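Local coordinates for uncharacterized protein (Bacteroides caccae, PDB 4L7A), which is of unknown function but is probably a zinc-dependent metallopeptidase that cleaves peptide bonds, at residues Met142-Ala147 with Asp198-Thr203; Thr171-Arg176 with Thr188-Ser193. One frame throughout, in Å; residues are numbered along the deposited sequence.

Interaction 1 (Met142-Ala147 with Asp198-Thr203)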
HETATM    1  N   MSE A 142      -1.826   0.366   1.170  1.00 17.60           N
HETATM    2  CA  MSE A 142      -0.739   1.281   1.444  1.00 19.66           C
HETATM    3  C   MSE A 142      -0.566   2.353   0.365  1.00 18.74           C
HETATM    4  O   MSE A 142      -0.554   3.529   0.684  1.00 16.39           O
HETATM    5  CB  MSE A 142       0.583   0.532   1.692  1.00 21.83           C
HETATM    6  CG  MSE A 142       0.557  -0.216   3.041  1.00 24.67           C
HETATM    7 SE   MSE A 142       1.999  -1.535   3.186  0.75 28.67          SE
HETATM    8  CE  MSE A 142       3.305  -0.312   3.980  1.00 29.01           C
ATOM      9  N   HIS A 143      -0.414   1.932  -0.898  1.00 16.95           N
ATOM     10  CA  HIS A 143      -0.304   2.898  -1.988  1.00 17.72           C
ATOM     11  C   HIS A 143      -1.505   3.815  -2.047  1.00 16.86           C
ATOM     12  O   HIS A 143      -1.396   4.979  -2.407  1.00 17.86           O
ATOM     13  CB  HIS A 143      -0.086   2.241  -3.365  1.00 16.70           C
ATOM     14  CG  HIS A 143       1.197   1.496  -3.457  1.00 18.02           C
ATOM     15  ND1 HIS A 143       2.425   2.133  -3.389  1.00 18.67           N
ATOM     16  CD2 HIS A 143       1.459   0.168  -3.541  1.00 18.00           C
ATOM     17  CE1 HIS A 143       3.387   1.232  -3.457  1.00 19.52           C
ATOM     18  NE2 HIS A 143       2.834   0.029  -3.524  1.00 20.47           N
ATOM     19  N   HIS A 144      -2.659   3.312  -1.674  1.00 17.27           N
ATOM     20  CA  HIS A 144      -3.855   4.147  -1.679  1.00 17.40           C
ATOM     21  C   HIS A 144      -3.636   5.295  -0.659  1.00 17.92           C
ATOM     22  O   HIS A 144      -3.847   6.441  -0.964  1.00 19.10           O
ATOM     23  CB  HIS A 144      -5.120   3.333  -1.358  1.00 18.02           C
ATOM     24  CG  HIS A 144      -6.341   4.168  -1.091  1.00 18.69           C
ATOM     25  ND1 HIS A 144      -7.517   4.013  -1.791  1.00 19.66           N
ATOM     26  CD2 HIS A 144      -6.582   5.136  -0.171  1.00 18.77           C
ATOM     27  CE1 HIS A 144      -8.424   4.861  -1.325  1.00 20.02           C
ATOM     28  NE2 HIS A 144      -7.887   5.531  -0.313  1.00 18.78           N
ATOM     29  N   GLU A 145      -3.232   4.964   0.548  1.00 17.59           N
ATOM     30  CA  GLU A 145      -3.032   5.964   1.629  1.00 17.44           C
ATOM     31  C   GLU A 145      -1.898   6.910   1.336  1.00 18.05           C
ATOM     32  O   GLU A 145      -2.013   8.103   1.647  1.00 16.54           O
ATOM     33  CB  GLU A 145      -2.781   5.265   2.929  1.00 17.81           C
ATOM     34  CG  GLU A 145      -4.009   4.457   3.421  1.00 18.73           C
ATOM     35  CD  GLU A 145      -5.156   5.364   3.855  1.00 20.55           C
ATOM     36  OE1 GLU A 145      -4.879   6.423   4.501  1.00 20.96           O
ATOM     37  OE2 GLU A 145      -6.315   5.058   3.523  1.00 22.29           O
ATOM     38  N   PHE A 146      -0.823   6.409   0.722  1.00 16.65           N
ATOM     39  CA  PHE A 146       0.262   7.302   0.340  1.00 18.29           C
ATOM     40  C   PHE A 146      -0.206   8.309  -0.703  1.00 17.77           C
ATOM     41  O   PHE A 146       0.082   9.491  -0.580  1.00 17.66           O
ATOM     42  CB  PHE A 146       1.504   6.565  -0.094  1.00 18.90           C
ATOM     43  CG  PHE A 146       1.948   5.509   0.870  1.00 20.31           C
ATOM     44  CD1 PHE A 146       1.648   5.579   2.220  1.00 21.18           C
ATOM     45  CD2 PHE A 146       2.662   4.418   0.422  1.00 20.79           C
ATOM     46  CE1 PHE A 146       2.056   4.562   3.089  1.00 20.33           C
ATOM     47  CE2 PHE A 146       3.089   3.435   1.291  1.00 21.35           C
ATOM     48  CZ  PHE A 146       2.778   3.503   2.612  1.00 20.28           C
ATOM     49  N   ALA A 147      -1.009   7.857  -1.651  1.00 17.32           N
ATOM     50  CA  ALA A 147      -1.536   8.733  -2.629  1.00 18.17           C
ATOM     51  C   ALA A 147      -2.393   9.798  -2.012  1.00 19.17           C
ATOM     52  O   ALA A 147      -2.312  10.968  -2.384  1.00 20.08           O
ATOM     53  CB  ALA A 147      -2.329   7.945  -3.693  1.00 19.19           C
ATOM     54  N   ASP A 198     -11.708   7.793  -5.293  1.00 20.11           N
ATOM     55  CA  ASP A 198     -11.604   7.387  -6.696  1.00 20.14           C
ATOM     56  C   ASP A 198     -10.160   7.599  -7.191  1.00 19.58           C
ATOM     57  O   ASP A 198      -9.503   6.666  -7.641  1.00 19.91           O
ATOM     58  CB  ASP A 198     -12.631   8.175  -7.529  1.00 21.01           C
ATOM     59  CG  ASP A 198     -12.697   7.770  -8.985  1.00 21.71           C
ATOM     60  OD1 ASP A 198     -11.799   7.093  -9.518  1.00 24.82           O
ATOM     61  OD2 ASP A 198     -13.710   8.129  -9.617  1.00 22.13           O
ATOM     62  N   ILE A 199      -9.636   8.779  -7.037  1.00 19.34           N
ATOM     63  CA  ILE A 199      -8.316   9.002  -7.512  1.00 20.12           C
ATOM     64  C   ILE A 199      -7.238   8.202  -6.702  1.00 19.88           C
ATOM     65  O   ILE A 199      -6.273   7.705  -7.310  1.00 20.58           O
ATOM     66  CB  ILE A 199      -8.017  10.480  -7.629  1.00 21.37           C
ATOM     67  CG1 ILE A 199      -6.667  10.648  -8.305  1.00 22.56           C
ATOM     68  CG2 ILE A 199      -8.122  11.226  -6.268  1.00 22.38           C
ATOM     69  CD1 ILE A 199      -6.316  12.089  -8.617  1.00 24.70           C
ATOM     70  N   ALA A 200      -7.411   8.011  -5.384  1.00 18.21           N
ATOM     71  CA  ALA A 200      -6.486   7.184  -4.629  1.00 16.70           C
ATOM     72  C   ALA A 200      -6.526   5.717  -5.122  1.00 17.05           C
ATOM     73  O   ALA A 200      -5.491   5.073  -5.193  1.00 16.51           O
ATOM     74  CB  ALA A 200      -6.758   7.237  -3.100  1.00 17.60           C
ATOM     75  N   GLU A 201      -7.719   5.241  -5.495  1.00 17.05           N
ATOM     76  CA  GLU A 201      -7.901   3.880  -6.005  1.00 18.30           C
ATOM     77  C   GLU A 201      -7.322   3.698  -7.393  1.00 17.54           C
ATOM     78  O   GLU A 201      -6.708   2.664  -7.669  1.00 16.10           O
ATOM     79  CB  GLU A 201      -9.368   3.492  -6.028  1.00 18.63           C
ATOM     80  CG  GLU A 201      -9.980   3.191  -4.628  1.00 20.54           C
ATOM     81  CD  GLU A 201      -9.454   1.866  -4.061  1.00 22.75           C
ATOM     82  OE1 GLU A 201     -10.044   0.826  -4.426  1.00 25.63           O
ATOM     83  OE2 GLU A 201      -8.446   1.864  -3.308  1.00 22.41           O
ATOM     84  N   VAL A 202      -7.514   4.675  -8.270  1.00 18.09           N
ATOM     85  CA  VAL A 202      -6.944   4.571  -9.606  1.00 18.90           C
ATOM     86  C   VAL A 202      -5.447   4.451  -9.467  1.00 18.79           C
ATOM     87  O   VAL A 202      -4.838   3.592 -10.033  1.00 19.43           O
ATOM     88  CB  VAL A 202      -7.381   5.739 -10.493  1.00 21.42           C
ATOM     89  CG1 VAL A 202      -6.571   5.775 -11.790  1.00 21.46           C
ATOM     90  CG2 VAL A 202      -8.851   5.635 -10.795  1.00 21.07           C
ATOM     91  N   THR A 203      -4.839   5.293  -8.651  1.00 19.74           N
ATOM     92  CA  THR A 203      -3.399   5.277  -8.436  1.00 18.89           C
ATOM     93  C   THR A 203      -2.899   3.953  -7.847  1.00 17.73           C
ATOM     94  O   THR A 203      -1.946   3.344  -8.349  1.00 17.29           O
ATOM     95  CB  THR A 203      -2.994   6.429  -7.451  1.00 20.24           C
ATOM     96  OG1 THR A 203      -3.532   7.690  -7.880  1.00 20.61           O
ATOM     97  CG2 THR A 203      -1.478   6.544  -7.343  1.00 21.14           C
TER
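The imidazole of His144 has the methyl of Ala200 over one face: CB lies 3.4 Å from the centroid of the His144 ring, almost on its normal, in a CH-pi contact. At the edge, near the ring plane, sits the Glu201 carboxylate. His144 opens the HExxH motif of the zincins, so this buried contact between two helices, whose local axes cross at 130°, is a worked example of how a probable metal ligand is held by its second shell. With CG anti to the backbone N (chi1 169°), the ring reaches helix 195-208, and His144 ND1 donates to the anti lone pair of Glu201 OE2 at 2.8 Å, with an N-H...O angle of 154°. That leaves NE2 as the nitrogen a zinc ion would probably use. Glu201 OE1 is itself bound by Thr188 and by Lys140, which would help keep the carboxylate ionised. An alanine in place of His144 would remove the imidazole and with it the Glu201 bond and the CH-pi contact with Ala200, and would probably weaken metal binding. A turn along, Ala147 CB meets Thr203 CG2 at 4.0 Å, while Thr203 OG1 turns back to donate to Ile199 O at 2.8 Å, above that carbonyl's plane.

Interaction 2 (Thr171-Arg176 with Thr188-Ser193)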
ATOM      1  N   THR A 171     -22.497   7.072   0.486  1.00 28.11           N
ATOM      2  CA  THR A 171     -23.023   6.010   1.325  1.00 30.50           C
ATOM      3  C   THR A 171     -23.599   4.927   0.423  1.00 29.75           C
ATOM      4  O   THR A 171     -24.304   5.251  -0.521  1.00 29.96           O
ATOM      5  CB  THR A 171     -24.140   6.545   2.252  1.00 33.74           C
ATOM      6  OG1 THR A 171     -23.558   7.491   3.160  1.00 35.17           O
ATOM      7  CG2 THR A 171     -24.738   5.384   3.087  1.00 34.80           C
ATOM      8  N   GLY A 172     -23.363   3.664   0.743  1.00 28.37           N
ATOM      9  CA  GLY A 172     -23.862   2.550  -0.078  1.00 28.35           C
ATOM     10  C   GLY A 172     -22.951   2.003  -1.180  1.00 27.66           C
ATOM     11  O   GLY A 172     -23.360   1.093  -1.916  1.00 25.45           O
ATOM     12  N   TRP A 173     -21.721   2.528  -1.275  1.00 25.95           N
ATOM     13  CA  TRP A 173     -20.753   2.088  -2.299  1.00 25.16           C
ATOM     14  C   TRP A 173     -20.504   0.602  -2.293  1.00 25.41           C
ATOM     15  O   TRP A 173     -20.264  -0.005  -3.344  1.00 25.34           O
ATOM     16  CB  TRP A 173     -19.408   2.789  -2.148  1.00 23.47           C
ATOM     17  CG  TRP A 173     -18.754   2.705  -0.824  1.00 22.30           C
ATOM     18  CD1 TRP A 173     -18.827   3.635   0.189  1.00 21.85           C
ATOM     19  CD2 TRP A 173     -17.886   1.680  -0.372  1.00 21.00           C
ATOM     20  NE1 TRP A 173     -18.051   3.231   1.240  1.00 22.12           N
ATOM     21  CE2 TRP A 173     -17.474   2.026   0.928  1.00 21.42           C
ATOM     22  CE3 TRP A 173     -17.393   0.508  -0.946  1.00 21.29           C
ATOM     23  CZ2 TRP A 173     -16.616   1.231   1.676  1.00 21.52           C
ATOM     24  CZ3 TRP A 173     -16.573  -0.304  -0.186  1.00 22.12           C
ATOM     25  CH2 TRP A 173     -16.190   0.071   1.114  1.00 21.31           C
ATOM     26  N   GLN A 174     -20.577   0.023  -1.094  1.00 24.76           N
ATOM     27  CA  GLN A 174     -20.294  -1.390  -0.908  1.00 25.11           C
ATOM     28  C   GLN A 174     -21.385  -2.317  -1.477  1.00 24.74           C
ATOM     29  O   GLN A 174     -21.166  -3.500  -1.567  1.00 24.13           O
ATOM     30  CB  GLN A 174     -20.039  -1.696   0.572  1.00 25.14           C
ATOM     31  CG  GLN A 174     -21.259  -1.660   1.501  1.00 24.87           C
ATOM     32  CD  GLN A 174     -21.581  -0.282   2.061  1.00 25.95           C
ATOM     33  OE1 GLN A 174     -21.129   0.767   1.568  1.00 25.51           O
ATOM     34  NE2 GLN A 174     -22.393  -0.279   3.135  1.00 26.33           N
ATOM     35  N   ASN A 175     -22.522  -1.779  -1.889  1.00 25.60           N
ATOM     36  CA  ASN A 175     -23.600  -2.593  -2.482  1.00 27.99           C
ATOM     37  C   ASN A 175     -23.554  -2.699  -3.994  1.00 28.01           C
ATOM     38  O   ASN A 175     -24.467  -3.235  -4.591  1.00 28.17           O
ATOM     39  CB  ASN A 175     -24.960  -2.053  -2.056  1.00 28.67           C
ATOM     40  CG  ASN A 175     -25.096  -1.981  -0.543  1.00 31.69           C
ATOM     41  OD1 ASN A 175     -25.512  -0.946   0.008  1.00 33.83           O
ATOM     42  ND2 ASN A 175     -24.698  -3.053   0.144  1.00 29.63           N
ATOM     43  N   ARG A 176     -22.485  -2.198  -4.611  1.00 28.42           N
ATOM     44  CA  ARG A 176     -22.293  -2.298  -6.046  1.00 26.37           C
ATOM     45  C   ARG A 176     -21.077  -3.119  -6.284  1.00 27.29           C
ATOM     46  O   ARG A 176     -20.025  -2.837  -5.722  1.00 26.15           O
ATOM     47  CB  ARG A 176     -22.108  -0.912  -6.669  1.00 27.43           C
ATOM     48  CG  ARG A 176     -23.343   0.019  -6.555  1.00 26.88           C
ATOM     49  CD  ARG A 176     -23.209   1.247  -7.417  1.00 26.65           C
ATOM     50  NE  ARG A 176     -22.105   2.117  -7.038  1.00 27.96           N
ATOM     51  CZ  ARG A 176     -21.887   3.312  -7.592  1.00 28.66           C
ATOM     52  NH1 ARG A 176     -22.680   3.744  -8.557  1.00 28.14           N
ATOM     53  NH2 ARG A 176     -20.892   4.082  -7.179  1.00 28.55           N
ATOM     54  N   THR A 188     -12.855   0.063  -8.770  1.00 19.50           N
ATOM     55  CA  THR A 188     -13.308  -0.801  -7.697  1.00 19.36           C
ATOM     56  C   THR A 188     -14.600  -0.225  -7.155  1.00 20.63           C
ATOM     57  O   THR A 188     -14.910   0.938  -7.381  1.00 23.21           O
ATOM     58  CB  THR A 188     -12.308  -0.795  -6.490  1.00 19.88           C
ATOM     59  OG1 THR A 188     -12.131   0.535  -5.978  1.00 19.02           O
ATOM     60  CG2 THR A 188     -11.012  -1.360  -6.865  1.00 19.47           C
ATOM     61  N   PRO A 189     -15.348  -0.999  -6.387  1.00 20.97           N
ATOM     62  CA  PRO A 189     -16.541  -0.421  -5.719  1.00 20.57           C
ATOM     63  C   PRO A 189     -16.218   0.775  -4.874  1.00 19.90           C
ATOM     64  O   PRO A 189     -16.933   1.779  -4.931  1.00 21.55           O
ATOM     65  CB  PRO A 189     -17.013  -1.565  -4.823  1.00 21.82           C
ATOM     66  CG  PRO A 189     -16.656  -2.795  -5.630  1.00 22.29           C
ATOM     67  CD  PRO A 189     -15.300  -2.461  -6.256  1.00 21.68           C
ATOM     68  N   TYR A 190     -15.132   0.699  -4.100  1.00 19.59           N
ATOM     69  CA  TYR A 190     -14.712   1.815  -3.237  1.00 19.73           C
ATOM     70  C   TYR A 190     -14.362   3.099  -3.982  1.00 19.47           C
ATOM     71  O   TYR A 190     -14.612   4.201  -3.493  1.00 20.37           O
ATOM     72  CB  TYR A 190     -13.514   1.370  -2.382  1.00 21.02           C
ATOM     73  CG  TYR A 190     -13.194   2.285  -1.259  1.00 20.65           C
ATOM     74  CD1 TYR A 190     -14.159   2.688  -0.378  1.00 22.54           C
ATOM     75  CD2 TYR A 190     -11.919   2.661  -1.005  1.00 22.17           C
ATOM     76  CE1 TYR A 190     -13.850   3.508   0.684  1.00 23.65           C
ATOM     77  CE2 TYR A 190     -11.609   3.504   0.068  1.00 20.93           C
ATOM     78  CZ  TYR A 190     -12.545   3.892   0.889  1.00 22.53           C
ATOM     79  OH  TYR A 190     -12.222   4.700   1.965  1.00 23.22           O
ATOM     80  N   ALA A 191     -13.827   2.965  -5.180  1.00 19.17           N
ATOM     81  CA  ALA A 191     -13.568   4.129  -6.051  1.00 18.84           C
ATOM     82  C   ALA A 191     -14.840   4.854  -6.439  1.00 19.44           C
ATOM     83  O   ALA A 191     -14.830   6.077  -6.642  1.00 20.93           O
ATOM     84  CB  ALA A 191     -12.828   3.725  -7.280  1.00 18.29           C
ATOM     85  N   GLY A 192     -15.943   4.132  -6.469  1.00 20.39           N
ATOM     86  CA  GLY A 192     -17.254   4.724  -6.698  1.00 21.28           C
ATOM     87  C   GLY A 192     -17.885   5.444  -5.469  1.00 22.79           C
ATOM     88  O   GLY A 192     -19.069   5.777  -5.503  1.00 23.73           O
ATOM     89  N   SER A 193     -17.142   5.668  -4.382  1.00 22.38           N
ATOM     90  CA  SER A 193     -17.747   6.319  -3.215  1.00 22.90           C
ATOM     91  C   SER A 193     -17.698   7.869  -3.328  1.00 24.94           C
ATOM     92  O   SER A 193     -18.721   8.560  -3.256  1.00 24.90           O
ATOM     93  CB  SER A 193     -17.035   5.853  -1.927  1.00 22.82           C
ATOM     94  OG  SER A 193     -15.621   6.004  -2.011  1.00 21.58           O
TER
HETATM   95  O   HOH W   1     -19.761   1.570  -5.480  1.00 21.20           O
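Two short turns face each other here, each held by its own backbone bonds. Residues 173-175 form a 3-10 turn, entered through Gly172 at a positive phi (92°) that would press a side chain against the preceding carbonyl, and Asn175 N donates to Gly172 O at 3.0 Å. Residues 189-191 have helical backbone angles, started by an ST motif in which Thr188 OG1 accepts from Ala191 N at 3.1 Å. A water joins the two turns. It donates to Trp173 O at 2.7 Å and to Pro189 O at 2.9 Å, and accepts from Arg176 NE at 2.9 Å, so one solvent molecule serves two carbonyls and a charged side chain. The guanidinium then runs past Gly192, where a beta carbon would collide with NH2, and its NH1 donates to Asn167 O.

Trp173 carries most of the apolar contact. Its CG takes the crowded position between backbone N and carbonyl carbon (chi1 54°), which lays the indole alongside Tyr190. The tyrosine presents its edge to the indole face in an edge-to-face pair, with the planes at 61° and Tyr190 CD1 3.5 Å from Trp173 CZ2; Gln174 OE1 lies over the opposite face. Ser193 CB rests near Trp173 CD1, while Ser193 OG turns back to donate to Tyr190 O at 2.5 Å, the carbonyl that also accepts from Ser193 N. Pro189 sets CB and CG against Arg176 O.

Along the chain, helix 178-181 separates the two turns, and the 188-193 turn leads into helix 195-208, against which Tyr190 packs at Glu197 and Glu201.

Interaction 2 is nested within the chain loop that interaction 1 closes, and the centres of the two lie about 15 Å apart, yet they meet through the 188-193 turn. Thr188 OG1 approaches Glu201 OE1 at 2.6 Å, a probable hydrogen bond, so the residue that starts the turn also braces the carboxylate holding His144. Ala191 CB packs on Glu201 CB at 3.7 Å, and Tyr190 CE2 comes within 3.7 Å of His144 CE1. Tyr190 thus joins the two contacts, placing its ring beside the probable zinc site, where Glu197, which His144 also touches, is consistent with the glutamate ligand of gluzincins. The 171-176 turn flanks this site from farther out.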